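PDB 2XTB: adenosine kinase from Trypanosoma brucei rhodesiense, which catalyses the ATP-dependent phosphorylation of adenosine to AMP, in the single-step salvage route to AMP. Local coordinates for the 4-[5-(4-phenoxyphenyl)-1H-pyrazol-3-yl]morpholine site. Residues are numbered along the deposited sequence; one frame, centred on the assembly and turned at random.

The 4-[5-(4-phenoxyphenyl)-1H-pyrazol-3-yl]morpholine site. Residues 15, 17, 41, 65-66, 140, 171, 174, 202. With KRM (4-[5-(4-phenoxyphenyl)-1H-pyrazol-3-yl]morpholine), chain B.
The activator KRM occupies the adenosine pocket of this PfkB-family kinase, a cleft between the large domain and the smaller lid. Asn15, Gly65 and Phe171 are adenosine-binding residues. The morpholine lies innermost, at the start of helix 66-77. Its ether oxygen O22 accepts a nearly straight hydrogen bond from the backbone N of Ser66, 3.1 Å away and 165° at the hydrogen. This N-H belongs to the first turn of the helix, whose dipole may favour an acceptor here.

The central pyrazole lies between Phe171 and Leu140. Phe171 stacks on one face, with centroids 4.0 Å apart and planes tilted by 21°. Its CG lies beside the backbone N, anti to the carbonyl carbon, which puts the ring over the pyrazole. CD1 and CE1 reach the morpholine carbons C23 and C21. Leu140 comes from the opposite face. Its methyl CD1 points at the pyrazole in a CH-pi contact, and CD2 packs near C14, where the phenylene is attached.

Asn15 reaches the pyrazole nitrogens with its amide ND2, which makes a weak, bent hydrogen bond to N17 at 3.1 Å. The neighbouring N18 is linked by water 1, 2.8 Å away, to the hydroxyl OG1 of Thr174. That hydroxyl also donates to the carbonyl O of Phe171, on a lone pair in the carbonyl plane.

Further out the contacts are apolar. The tip atom CZ of Phe202 sits 3.6 Å from C10 of the middle phenylene. The edge of the terminal KRM ring, at C5, points at a face of the Phe202 ring, off-centre towards the rim, with planes at 79°. Leu41 touches the middle phenylene from the Leu140 side, with CD1 3.7 Å from C9.

The centre of the site is about 10 Å from Asp301, the predicted proton acceptor. The activator's overlap with adenosine-binding residues suggests the two could not occupy this place together; the structure alone does not show how activation arises.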
loop_
_atom_site.group_PDB
_atom_site.type_symbol
_atom_site.label_atom_id
_atom_site.label_comp_id
_atom_site.label_asym_id
_atom_site.label_seq_id
_atom_site.Cartn_x
_atom_site.Cartn_y
_atom_site.Cartn_z
ATOM N N ASN A 15 -4.390 3.985 -5.260
ATOM C CA ASN A 15 -4.079 4.777 -6.441
ATOM C C ASN A 15 -3.007 4.090 -7.296
ATOM O O ASN A 15 -1.835 4.055 -6.913
ATOM C CB ASN A 15 -3.624 6.178 -6.019
ATOM C CG ASN A 15 -4.711 6.961 -5.289
ATOM O OD1 ASN A 15 -5.853 6.510 -5.170
ATOM N ND2 ASN A 15 -4.359 8.145 -4.802
ATOM N N LEU A 17 -0.237 3.567 -9.928
ATOM C CA LEU A 17 0.747 4.324 -10.699
ATOM C C LEU A 17 1.668 3.377 -11.449
ATOM O O LEU A 17 2.033 2.329 -10.933
ATOM C CB LEU A 17 1.585 5.233 -9.792
ATOM C CG LEU A 17 0.922 6.193 -8.798
ATOM C CD1 LEU A 17 1.991 6.957 -8.049
ATOM C CD2 LEU A 17 -0.033 7.160 -9.470
ATOM N N LEU A 41 5.782 15.493 -5.930
ATOM C CA LEU A 41 4.720 15.489 -6.938
ATOM C C LEU A 41 5.139 16.323 -8.147
ATOM O O LEU A 41 5.742 17.387 -7.991
ATOM C CB LEU A 41 3.408 16.013 -6.351
ATOM C CG LEU A 41 2.627 15.099 -5.401
ATOM C CD1 LEU A 41 1.595 15.903 -4.619
ATOM C CD2 LEU A 41 1.957 13.944 -6.143
ATOM N N GLY A 65 2.645 2.036 -7.085
ATOM C CA GLY A 65 1.720 2.656 -6.147
ATOM C C GLY A 65 1.651 1.791 -4.905
ATOM O O GLY A 65 1.679 0.563 -5.000
ATOM N N SER A 66 1.568 2.438 -3.744
ATOM C CA SER A 66 1.581 1.761 -2.447
ATOM C C SER A 66 0.734 0.491 -2.408
ATOM O O SER A 66 1.273 -0.604 -2.253
ATOM C CB SER A 66 1.136 2.719 -1.340
ATOM O OG SER A 66 0.996 2.034 -0.105
ATOM N N LEU A 140 -0.192 11.863 -9.993
ATOM C CA LEU A 140 -1.351 11.086 -9.545
ATOM C C LEU A 140 -2.324 10.774 -10.685
ATOM O O LEU A 140 -2.782 9.638 -10.825
ATOM C CB LEU A 140 -2.057 11.796 -8.381
ATOM C CG LEU A 140 -1.757 11.381 -6.928
ATOM C CD1 LEU A 140 -0.328 10.868 -6.709
ATOM C CD2 LEU A 140 -2.067 12.521 -5.960
ATOM N N PHE A 171 -4.118 6.582 1.265
ATOM C CA PHE A 171 -4.246 7.438 0.088
ATOM C C PHE A 171 -5.646 7.435 -0.519
ATOM O O PHE A 171 -6.011 8.362 -1.246
ATOM C CB PHE A 171 -3.215 7.039 -0.972
ATOM C CG PHE A 171 -1.786 7.094 -0.494
ATOM C CD1 PHE A 171 -0.987 5.955 -0.522
ATOM C CD2 PHE A 171 -1.238 8.283 -0.013
ATOM C CE1 PHE A 171 0.336 6.003 -0.085
ATOM C CE2 PHE A 171 0.085 8.334 0.427
ATOM C CZ PHE A 171 0.870 7.191 0.388
ATOM N N THR A 174 -7.724 10.387 0.493
ATOM C CA THR A 174 -7.431 11.655 -0.180
ATOM C C THR A 174 -8.287 11.833 -1.430
ATOM O O THR A 174 -8.460 12.950 -1.913
ATOM C CB THR A 174 -5.944 11.774 -0.582
ATOM O OG1 THR A 174 -5.614 10.736 -1.511
ATOM C CG2 THR A 174 -5.041 11.673 0.637
ATOM N N PHE A 202 0.927 12.796 6.601
ATOM C CA PHE A 202 0.013 13.859 6.173
ATOM C C PHE A 202 -1.457 13.428 6.134
ATOM O O PHE A 202 -2.350 14.276 6.153
ATOM C CB PHE A 202 0.454 14.501 4.846
ATOM C CG PHE A 202 0.300 13.612 3.643
ATOM C CD1 PHE A 202 -0.930 13.496 2.994
ATOM C CD2 PHE A 202 1.388 12.908 3.142
ATOM C CE1 PHE A 202 -1.074 12.676 1.879
ATOM C CE2 PHE A 202 1.254 12.087 2.021
ATOM C CZ PHE A 202 0.020 11.969 1.392
HETATM C C24 KRM B . -0.312 6.818 -4.496
HETATM C C23 KRM B . 0.278 5.477 -4.078
HETATM O O22 KRM B . 1.699 5.538 -4.195
HETATM C C21 KRM B . 2.262 6.427 -3.229
HETATM C C20 KRM B . 1.814 7.863 -3.506
HETATM N N19 KRM B . 0.364 7.886 -3.749
HETATM C C16 KRM B . -0.401 8.951 -3.320
HETATM C C15 KRM B . 0.095 10.189 -2.942
HETATM N N17 KRM B . -1.729 8.872 -3.266
HETATM N N18 KRM B . -2.136 10.133 -2.808
HETATM C C14 KRM B . -1.047 10.925 -2.614
HETATM C C11 KRM B . -1.119 12.339 -2.132
HETATM C C10 KRM B . 0.023 13.142 -2.045
HETATM C C9 KRM B . -0.079 14.460 -1.592
HETATM C C12 KRM B . -2.359 12.869 -1.765
HETATM C C13 KRM B . -2.460 14.185 -1.312
HETATM C C8 KRM B . -1.323 14.988 -1.219
HETATM O O7 KRM B . -1.465 16.284 -0.771
HETATM C C6 KRM B . -0.458 17.019 -0.180
HETATM C C1 KRM B . 0.200 18.016 -0.909
HETATM C C5 KRM B . -0.098 16.790 1.151
HETATM C C4 KRM B . 0.921 17.546 1.743
HETATM C C3 KRM B . 1.580 18.535 1.009
HETATM C C2 KRM B . 1.219 18.771 -0.319
HETATM O O HOH W 1 -4.548 10.990 -3.863
#